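Local atomic coordinates of ABC transporter substrate-binding protein (Staphylococcus aureus subsp. aureus NCTC 8325, PDB entry 3UN6), a protein that binds zinc and probably serves as the substrate-binding component of an ABC-type import system, delivering its ligand to a membrane transporter. Residues F131-R145 against L160-M172. Numbering follows the deposited sequence.
Sequences FNNNGDDYHFGIPHR and LKIKPGHFSYHEM. With PO4 (phosphate ion), chain F; PO4 (phosphate ion), chain E.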
ATOM      1  N   PHE A 131       3.471  21.900  15.551  1.00 46.14           N
ATOM      2  CA  PHE A 131       4.291  22.191  14.375  1.00 45.57           C
ATOM      3  C   PHE A 131       4.340  23.677  14.001  1.00 46.50           C
ATOM      4  O   PHE A 131       3.307  24.332  13.865  1.00 45.61           O
ATOM      5  CB  PHE A 131       3.819  21.356  13.187  1.00 43.58           C
ATOM      6  CG  PHE A 131       3.921  19.870  13.414  1.00 43.67           C
ATOM      7  CD1 PHE A 131       5.115  19.199  13.180  1.00 44.39           C
ATOM      8  CD2 PHE A 131       2.832  19.144  13.866  1.00 44.45           C
ATOM      9  CE1 PHE A 131       5.216  17.827  13.394  1.00 44.84           C
ATOM     10  CE2 PHE A 131       2.922  17.771  14.071  1.00 45.20           C
ATOM     11  CZ  PHE A 131       4.113  17.112  13.838  1.00 44.68           C
ATOM     12  N   ASN A 132       5.558  24.194  13.837  1.00 42.80           N
ATOM     13  CA  ASN A 132       5.769  25.595  13.486  1.00 44.22           C
ATOM     14  C   ASN A 132       7.064  25.779  12.695  1.00 44.46           C
ATOM     15  O   ASN A 132       7.836  24.831  12.529  1.00 43.83           O
ATOM     16  CB  ASN A 132       5.796  26.432  14.759  1.00 45.66           C
ATOM     17  CG  ASN A 132       6.913  26.016  15.708  1.00 47.22           C
ATOM     18  OD1 ASN A 132       8.095  26.114  15.376  1.00 47.44           O
ATOM     19  ND2 ASN A 132       6.538  25.576  16.910  1.00 47.98           N
ATOM     20  N   ASN A 133       7.298  27.001  12.218  1.00 45.21           N
ATOM     21  CA  ASN A 133       8.501  27.334  11.440  1.00 46.17           C
ATOM     22  C   ASN A 133       9.604  27.947  12.283  1.00 48.69           C
ATOM     23  O   ASN A 133      10.670  28.298  11.767  1.00 47.89           O
ATOM     24  CB  ASN A 133       8.135  28.358  10.372  1.00 46.23           C
ATOM     25  CG  ASN A 133       7.171  27.816   9.382  1.00 42.59           C
ATOM     26  OD1 ASN A 133       7.410  26.764   8.786  1.00 34.92           O
ATOM     27  ND2 ASN A 133       6.080  28.532   9.170  1.00 43.48           N
ATOM     28  N   ASN A 134       9.337  28.042  13.582  1.00 51.11           N
ATOM     29  CA  ASN A 134      10.194  28.746  14.536  1.00 53.61           C
ATOM     30  C   ASN A 134      11.474  28.037  14.951  1.00 54.33           C
ATOM     31  O   ASN A 134      12.499  28.681  15.140  1.00 55.76           O
ATOM     32  CB  ASN A 134       9.372  29.058  15.800  1.00 54.79           C
ATOM     33  CG  ASN A 134       7.975  29.625  15.477  1.00 55.64           C
ATOM     34  OD1 ASN A 134       7.719  30.077  14.359  1.00 53.92           O
ATOM     35  ND2 ASN A 134       7.073  29.594  16.466  1.00 55.94           N
ATOM     36  N   GLY A 135      11.415  26.721  15.117  1.00 53.89           N
ATOM     37  CA  GLY A 135      12.577  25.968  15.571  1.00 54.19           C
ATOM     38  C   GLY A 135      13.185  25.028  14.549  1.00 53.63           C
ATOM     39  O   GLY A 135      13.178  25.289  13.341  1.00 53.22           O
ATOM     40  N   ASP A 136      13.711  23.919  15.056  1.00 53.57           N
ATOM     41  CA  ASP A 136      14.374  22.929  14.230  1.00 52.80           C
ATOM     42  C   ASP A 136      13.392  22.124  13.402  1.00 51.14           C
ATOM     43  O   ASP A 136      12.198  22.063  13.664  1.00 50.28           O
ATOM     44  CB  ASP A 136      15.222  21.960  15.070  1.00 53.15           C
ATOM     45  CG  ASP A 136      16.324  22.659  15.842  1.00 56.42           C
ATOM     46  OD1 ASP A 136      16.080  23.782  16.337  1.00 58.79           O
ATOM     47  OD2 ASP A 136      17.424  22.072  15.969  1.00 57.07           O
ATOM     48  N   ASP A 137      13.964  21.506  12.393  1.00 50.10           N
ATOM     49  CA  ASP A 137      13.275  20.673  11.458  1.00 48.48           C
ATOM     50  C   ASP A 137      12.617  19.443  12.130  1.00 45.04           C
ATOM     51  O   ASP A 137      13.072  18.965  13.175  1.00 44.89           O
ATOM     52  CB  ASP A 137      14.327  20.293  10.404  1.00 50.00           C
ATOM     53  CG  ASP A 137      13.873  19.239   9.468  1.00 53.31           C
ATOM     54  OD1 ASP A 137      13.782  19.543   8.258  1.00 63.68           O
ATOM     55  OD2 ASP A 137      13.619  18.104   9.929  1.00 60.58           O
ATOM     56  N   TYR A 138      11.521  18.969  11.533  1.00 40.15           N
ATOM     57  CA  TYR A 138      10.825  17.790  12.013  1.00 37.30           C
ATOM     58  C   TYR A 138      11.234  16.589  11.154  1.00 34.65           C
ATOM     59  O   TYR A 138      11.367  16.706   9.934  1.00 34.01           O
ATOM     60  CB  TYR A 138       9.316  18.017  11.972  1.00 37.37           C
ATOM     61  CG  TYR A 138       8.888  19.240  12.772  1.00 36.55           C
ATOM     62  CD1 TYR A 138       8.890  19.218  14.155  1.00 32.73           C
ATOM     63  CD2 TYR A 138       8.484  20.411  12.132  1.00 34.48           C
ATOM     64  CE1 TYR A 138       8.508  20.341  14.894  1.00 36.14           C
ATOM     65  CE2 TYR A 138       8.095  21.535  12.859  1.00 37.05           C
ATOM     66  CZ  TYR A 138       8.103  21.491  14.238  1.00 38.20           C
ATOM     67  OH  TYR A 138       7.714  22.602  14.957  1.00 42.11           O
ATOM     68  N   HIS A 139      11.436  15.440  11.785  1.00 32.34           N
ATOM     69  CA  HIS A 139      11.875  14.244  11.071  1.00 31.85           C
ATOM     70  C   HIS A 139      10.818  13.152  10.989  1.00 30.55           C
ATOM     71  O   HIS A 139      10.322  12.642  11.999  1.00 30.30           O
ATOM     72  CB  HIS A 139      13.169  13.738  11.682  1.00 33.58           C
ATOM     73  CG  HIS A 139      14.289  14.722  11.562  1.00 34.83           C
ATOM     74  ND1 HIS A 139      15.192  14.698  10.524  1.00 35.57           N
ATOM     75  CD2 HIS A 139      14.603  15.805  12.308  1.00 38.11           C
ATOM     76  CE1 HIS A 139      16.036  15.704  10.656  1.00 38.90           C
ATOM     77  NE2 HIS A 139      15.701  16.390  11.731  1.00 37.11           N
ATOM     78  N   PHE A 140      10.474  12.806   9.756  1.00 28.58           N
ATOM     79  CA  PHE A 140       9.459  11.814   9.491  1.00 26.81           C
ATOM     80  C   PHE A 140       9.956  10.548   8.811  1.00 24.97           C
ATOM     81  O   PHE A 140      10.658  10.604   7.811  1.00 24.44           O
ATOM     82  CB  PHE A 140       8.334  12.434   8.646  1.00 26.66           C
ATOM     83  CG  PHE A 140       7.403  13.300   9.434  1.00 27.30           C
ATOM     84  CD1 PHE A 140       6.354  12.736  10.144  1.00 25.75           C
ATOM     85  CD2 PHE A 140       7.581  14.674   9.491  1.00 28.24           C
ATOM     86  CE1 PHE A 140       5.492  13.532  10.887  1.00 28.02           C
ATOM     87  CE2 PHE A 140       6.724  15.467  10.245  1.00 27.67           C
ATOM     88  CZ  PHE A 140       5.689  14.899  10.937  1.00 26.19           C
ATOM     89  N   GLY A 141       9.559   9.401   9.365  1.00 24.19           N
ATOM     90  CA  GLY A 141       9.865   8.118   8.758  1.00 23.59           C
ATOM     91  C   GLY A 141       8.830   7.885   7.658  1.00 22.87           C
ATOM     92  O   GLY A 141       7.656   8.241   7.823  1.00 21.73           O
ATOM     93  N   ILE A 142       9.275   7.382   6.507  1.00 22.35           N
ATOM     94  CA  ILE A 142       8.369   7.001   5.401  1.00 21.39           C
ATOM     95  C   ILE A 142       8.841   5.632   4.905  1.00 22.00           C
ATOM     96  O   ILE A 142       9.999   5.262   5.109  1.00 22.38           O
ATOM     97  CB  ILE A 142       8.314   8.060   4.229  1.00 21.62           C
ATOM     98  CG1 ILE A 142       9.736   8.416   3.738  1.00 23.57           C
ATOM     99  CG2 ILE A 142       7.586   9.305   4.701  1.00 21.00           C
ATOM    100  CD1 ILE A 142       9.818   9.296   2.473  1.00 22.76           C
ATOM    101  N   PRO A 143       7.948   4.855   4.278  1.00 20.86           N
ATOM    102  CA  PRO A 143       8.379   3.518   3.832  1.00 21.97           C
ATOM    103  C   PRO A 143       9.343   3.496   2.626  1.00 21.40           C
ATOM    104  O   PRO A 143      10.119   2.552   2.455  1.00 22.61           O
ATOM    105  CB  PRO A 143       7.054   2.805   3.509  1.00 22.65           C
ATOM    106  CG  PRO A 143       5.972   3.723   3.922  1.00 22.54           C
ATOM    107  CD  PRO A 143       6.524   5.091   4.036  1.00 22.14           C
ATOM    108  N   HIS A 144       9.275   4.529   1.804  1.00 22.73           N
ATOM    109  CA  HIS A 144      10.119   4.680   0.628  1.00 23.11           C
ATOM    110  C   HIS A 144       9.944   6.120   0.139  1.00 24.10           C
ATOM    111  O   HIS A 144       8.897   6.728   0.365  1.00 22.59           O
ATOM    112  CB  HIS A 144       9.683   3.719  -0.497  1.00 22.83           C
ATOM    113  CG  HIS A 144      10.739   3.488  -1.530  1.00 23.25           C
ATOM    114  ND1 HIS A 144      10.969   4.357  -2.576  1.00 25.43           N
ATOM    115  CD2 HIS A 144      11.655   2.498  -1.656  1.00 26.50           C
ATOM    116  CE1 HIS A 144      11.978   3.905  -3.304  1.00 29.01           C
ATOM    117  NE2 HIS A 144      12.410   2.777  -2.768  1.00 24.46           N
ATOM    118  N   ARG A 145      10.960   6.677  -0.505  1.00 24.74           N
ATOM    119  CA  ARG A 145      10.817   8.036  -1.066  1.00 26.81           C
ATOM    120  C   ARG A 145       9.673   8.113  -2.117  1.00 25.58           C
ATOM    121  O   ARG A 145       9.041   9.141  -2.263  1.00 26.62           O
ATOM    122  CB  ARG A 145      12.125   8.530  -1.658  1.00 28.39           C
ATOM    123  CG  ARG A 145      12.736   7.665  -2.737  1.00 27.72           C
ATOM    124  CD  ARG A 145      14.169   8.121  -2.933  1.00 30.18           C
ATOM    125  NE  ARG A 145      14.881   7.370  -3.948  1.00 36.63           N
ATOM    126  CZ  ARG A 145      15.408   6.161  -3.774  1.00 38.90           C
ATOM    127  NH1 ARG A 145      15.257   5.500  -2.628  1.00 38.14           N
ATOM    128  NH2 ARG A 145      16.062   5.598  -4.773  1.00 43.93           N
ATOM    129  N   LEU A 160      -0.725  22.834   7.071  1.00 33.24           N
ATOM    130  CA  LEU A 160      -0.276  23.435   8.328  1.00 33.13           C
ATOM    131  C   LEU A 160       0.554  24.692   8.089  1.00 32.79           C
ATOM    132  O   LEU A 160       1.050  25.294   9.032  1.00 33.13           O
ATOM    133  CB  LEU A 160       0.539  22.439   9.153  1.00 32.37           C
ATOM    134  CG  LEU A 160      -0.169  21.232   9.761  1.00 33.83           C
ATOM    135  CD1 LEU A 160       0.844  20.378  10.519  1.00 35.61           C
ATOM    136  CD2 LEU A 160      -1.277  21.654  10.695  1.00 34.24           C
ATOM    137  N   LYS A 161       0.705  25.085   6.828  1.00 33.24           N
ATOM    138  CA  LYS A 161       1.458  26.286   6.448  1.00 33.57           C
ATOM    139  C   LYS A 161       2.913  26.284   6.953  1.00 33.21           C
ATOM    140  O   LYS A 161       3.445  27.313   7.317  1.00 33.28           O
ATOM    141  CB  LYS A 161       0.719  27.557   6.899  1.00 35.51           C
ATOM    142  CG  LYS A 161      -0.683  27.702   6.326  1.00 34.67           C
ATOM    143  CD  LYS A 161      -1.304  29.045   6.681  1.00 40.50           C
ATOM    144  CE  LYS A 161      -2.685  29.220   6.049  1.00 43.30           C
ATOM    145  NZ  LYS A 161      -3.313  30.577   6.354  1.00 46.43           N
ATOM    146  N   ILE A 162       3.537  25.111   6.966  1.00 33.09           N
ATOM    147  CA  ILE A 162       4.939  24.947   7.381  1.00 32.43           C
ATOM    148  C   ILE A 162       5.824  25.078   6.114  1.00 32.94           C
ATOM    149  O   ILE A 162       5.447  24.632   5.033  1.00 30.89           O
ATOM    150  CB  ILE A 162       5.113  23.601   8.121  1.00 32.75           C
ATOM    151  CG1 ILE A 162       4.342  23.624   9.454  1.00 31.88           C
ATOM    152  CG2 ILE A 162       6.585  23.244   8.356  1.00 27.01           C
ATOM    153  CD1 ILE A 162       4.862  24.572  10.450  1.00 35.91           C
ATOM    154  N   LYS A 163       6.971  25.735   6.242  1.00 34.57           N
ATOM    155  CA  LYS A 163       7.850  25.974   5.088  1.00 36.19           C
ATOM    156  C   LYS A 163       8.449  24.692   4.509  1.00 35.69           C
ATOM    157  O   LYS A 163       8.741  23.739   5.246  1.00 33.70           O
ATOM    158  CB  LYS A 163       8.966  26.983   5.426  1.00 37.37           C
ATOM    159  CG  LYS A 163       9.993  26.491   6.433  1.00 40.62           C
ATOM    160  CD  LYS A 163      10.868  27.641   6.950  1.00 45.27           C
ATOM    161  CE  LYS A 163      11.912  27.122   7.920  1.00 47.10           C
ATOM    162  NZ  LYS A 163      12.690  28.255   8.516  1.00 50.44           N
ATOM    163  N   PRO A 164       8.623  24.671   3.174  1.00 36.71           N
ATOM    164  CA  PRO A 164       9.219  23.551   2.478  1.00 36.35           C
ATOM    165  C   PRO A 164      10.586  23.267   3.067  1.00 36.95           C
ATOM    166  O   PRO A 164      11.327  24.198   3.394  1.00 36.99           O
ATOM    167  CB  PRO A 164       9.361  24.047   1.036  1.00 37.29           C
ATOM    168  CG  PRO A 164       8.569  25.264   0.934  1.00 39.20           C
ATOM    169  CD  PRO A 164       8.340  25.808   2.282  1.00 38.54           C
ATOM    170  N   GLY A 165      10.908  21.993   3.219  1.00 36.97           N
ATOM    171  CA  GLY A 165      12.179  21.594   3.807  1.00 37.10           C
ATOM    172  C   GLY A 165      12.163  21.581   5.324  1.00 37.10           C
ATOM    173  O   GLY A 165      13.160  21.216   5.936  1.00 38.30           O
ATOM    174  N   HIS A 166      11.062  21.978   5.961  1.00 36.15           N
ATOM    175  CA  HIS A 166      11.050  21.963   7.438  1.00 36.31           C
ATOM    176  C   HIS A 166      10.605  20.581   7.959  1.00 33.58           C
ATOM    177  O   HIS A 166      10.643  20.318   9.155  1.00 34.46           O
ATOM    178  CB  HIS A 166      10.249  23.122   8.030  1.00 37.10           C
ATOM    179  CG  HIS A 166      10.751  23.576   9.372  1.00 41.09           C
ATOM    180  ND1 HIS A 166       9.997  23.494  10.526  1.00 44.48           N
ATOM    181  CD2 HIS A 166      11.945  24.097   9.744  1.00 44.24           C
ATOM    182  CE1 HIS A 166      10.699  23.955  11.547  1.00 44.48           C
ATOM    183  NE2 HIS A 166      11.887  24.322  11.101  1.00 46.86           N
ATOM    184  N   PHE A 167      10.164  19.727   7.039  1.00 31.72           N
ATOM    185  CA  PHE A 167       9.899  18.310   7.299  1.00 29.59           C
ATOM    186  C   PHE A 167      11.026  17.599   6.531  1.00 30.05           C
ATOM    187  O   PHE A 167      11.235  17.875   5.353  1.00 30.04           O
ATOM    188  CB  PHE A 167       8.570  17.873   6.726  1.00 27.54           C
ATOM    189  CG  PHE A 167       7.369  18.186   7.578  1.00 26.75           C
ATOM    190  CD1 PHE A 167       7.393  19.152   8.567  1.00 27.41           C
ATOM    191  CD2 PHE A 167       6.150  17.578   7.278  1.00 26.17           C
ATOM    192  CE1 PHE A 167       6.255  19.440   9.303  1.00 27.96           C
ATOM    193  CE2 PHE A 167       5.010  17.873   8.005  1.00 27.57           C
ATOM    194  CZ  PHE A 167       5.073  18.806   9.023  1.00 29.48           C
ATOM    195  N   SER A 168      11.747  16.714   7.215  0.50 30.08           N
ATOM    196  CA  SER A 168      12.838  15.957   6.620  0.50 29.94           C
ATOM    197  C   SER A 168      12.389  14.507   6.635  0.50 28.58           C
ATOM    198  O   SER A 168      11.826  14.044   7.625  0.50 27.23           O
ATOM    199  CB  SER A 168      14.116  16.134   7.430  0.50 31.05           C
ATOM    200  OG  SER A 168      15.194  15.457   6.816  0.50 34.08           O
ATOM    201  N   TYR A 169      12.625  13.798   5.536  1.00 27.89           N
ATOM    202  CA  TYR A 169      12.165  12.421   5.401  1.00 26.63           C
ATOM    203  C   TYR A 169      13.225  11.366   5.508  1.00 28.03           C
ATOM    204  O   TYR A 169      14.324  11.514   4.983  1.00 27.84           O
ATOM    205  CB  TYR A 169      11.413  12.285   4.089  1.00 27.71           C
ATOM    206  CG  TYR A 169      10.272  13.250   4.063  1.00 25.67           C
ATOM    207  CD1 TYR A 169       9.102  12.994   4.796  1.00 23.99           C
ATOM    208  CD2 TYR A 169      10.367  14.449   3.372  1.00 26.99           C
ATOM    209  CE1 TYR A 169       8.051  13.898   4.802  1.00 25.20           C
ATOM    210  CE2 TYR A 169       9.308  15.351   3.363  1.00 26.30           C
ATOM    211  CZ  TYR A 169       8.154  15.078   4.090  1.00 25.15           C
ATOM    212  OH  TYR A 169       7.083  15.981   4.102  1.00 27.00           O
ATOM    213  N   HIS A 170      12.866  10.272   6.173  1.00 28.02           N
ATOM    214  CA  HIS A 170      13.793   9.180   6.414  1.00 28.22           C
ATOM    215  C   HIS A 170      13.170   7.844   6.062  1.00 26.35           C
ATOM    216  O   HIS A 170      12.216   7.405   6.705  1.00 26.06           O
ATOM    217  CB  HIS A 170      14.234   9.212   7.875  1.00 29.06           C
ATOM    218  CG  HIS A 170      14.836  10.526   8.269  1.00 31.14           C
ATOM    219  ND1 HIS A 170      16.165  10.824   8.064  1.00 29.26           N
ATOM    220  CD2 HIS A 170      14.272  11.647   8.776  1.00 30.34           C
ATOM    221  CE1 HIS A 170      16.402  12.060   8.470  1.00 32.08           C
ATOM    222  NE2 HIS A 170      15.267  12.582   8.900  1.00 30.01           N
ATOM    223  N   GLU A 171      13.726   7.204   5.040  1.00 25.82           N
ATOM    224  CA  GLU A 171      13.216   5.921   4.559  1.00 27.28           C
ATOM    225  C   GLU A 171      13.509   4.791   5.533  1.00 27.68           C
ATOM    226  O   GLU A 171      14.617   4.663   6.027  1.00 28.41           O
ATOM    227  CB  GLU A 171      13.833   5.584   3.197  1.00 27.43           C
ATOM    228  CG  GLU A 171      13.323   6.452   2.032  1.00 29.86           C
ATOM    229  CD  GLU A 171      14.141   6.241   0.761  1.00 31.04           C
ATOM    230  OE1 GLU A 171      13.615   5.704  -0.229  1.00 31.17           O
ATOM    231  OE2 GLU A 171      15.324   6.589   0.772  1.00 36.25           O
HETATM  232  N   MSE A 172      12.508   3.975   5.809  1.00 27.72           N
HETATM  233  CA  MSE A 172      12.716   2.824   6.672  1.00 29.23           C
HETATM  234  C   MSE A 172      11.586   1.823   6.495  1.00 27.63           C
HETATM  235  O   MSE A 172      10.553   2.140   5.936  1.00 26.96           O
HETATM  236  CB  MSE A 172      12.855   3.245   8.132  1.00 29.40           C
HETATM  237  CG  MSE A 172      11.634   3.915   8.709  1.00 32.36           C
HETATM  238 SE   MSE A 172      12.013   4.539  10.546  1.00 41.27          SE
HETATM  239  CE  MSE A 172      13.378   5.891  10.144  1.00 39.31           C
TER
HETATM  240  P   PO4 F 329      15.830   2.008  -3.275  0.50 41.30           P
HETATM  241  O1  PO4 F 329      15.677   2.740  -1.967  0.50 37.29           O
HETATM  242  O2  PO4 F 329      14.493   1.534  -3.781  0.50 33.59           O
HETATM  243  O3  PO4 F 329      16.396   2.940  -4.317  0.50 42.52           O
HETATM  244  O4  PO4 F 329      16.780   0.857  -3.065  0.50 40.29           O
HETATM  245  P   PO4 E 328      16.721   7.448  -8.134  0.50 37.71           P
HETATM  246  O1  PO4 E 328      18.090   7.367  -7.512  0.50 39.28           O
HETATM  247  O2  PO4 E 328      15.675   7.193  -7.078  0.50 38.68           O
HETATM  248  O3  PO4 E 328      16.519   8.833  -8.708  0.50 38.88           O
HETATM  249  O4  PO4 E 328      16.553   6.421  -9.224  0.50 36.77           O
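Phe131 starts the contact by setting CD1 4.0 Å from CE1 of Phe167, while its CB and CD2 rest on CD1 of Leu160. Two residues on, the Asn133 amide reads the backbone of the turn after helix 148-159: OD1 takes a nearly straight bond (169°) from Lys163 N, and ND2 gives a weak one to Lys161 O. With CG swung anti to the backbone N (chi1 -150°), the His166 imidazole enters the bend of 132-137. Its NE2 donates to Gly135 O at 2.8 Å, with that oxygen in the ring plane, and Asp137 CA sits over one face in a CH-pi contact.

From Tyr138 the two backbones run parallel. Tyr138 N donates a hydrogen bond to His166 O, Tyr138 O receives Ser168 N, and the pattern continues to the bond from N of selenomethionine Met172 to Ile142 O. On one face of this pair, His139 ND1 and His170 NE2 share a 2.7 Å hydrogen bond, their rings meeting rim to rim. On the opposite face, CE2 of Phe140 stands over the centre of the Phe167 ring, 3.7 Å from Phe167 CD2, and CD1 of Ile142 reaches CB of Tyr169; Leu153 of helix 148-159 packs against Phe140 and Ile142.

Past strand 138-142, the His144 ring has Glu171 OE1 over one face; that oxygen is gripped twice, by Arg145 N from above the carboxylate plane and by Arg145 NH1 in a salt bridge of 2.9 Å on its syn lone pair. Arg145 also holds two phosphate ions, probably from the crystallisation liquor; O2 of one (chain F) accepts from His144 NE2 at 2.6 Å. Strand 138-142, helix 148-159 and strand 167-171 thus form a parallel beta-alpha-beta unit of a periplasmic-binding-protein-like fold, and just past its first strand the side chain of Pro143 lies about 4 Å from the bound zinc.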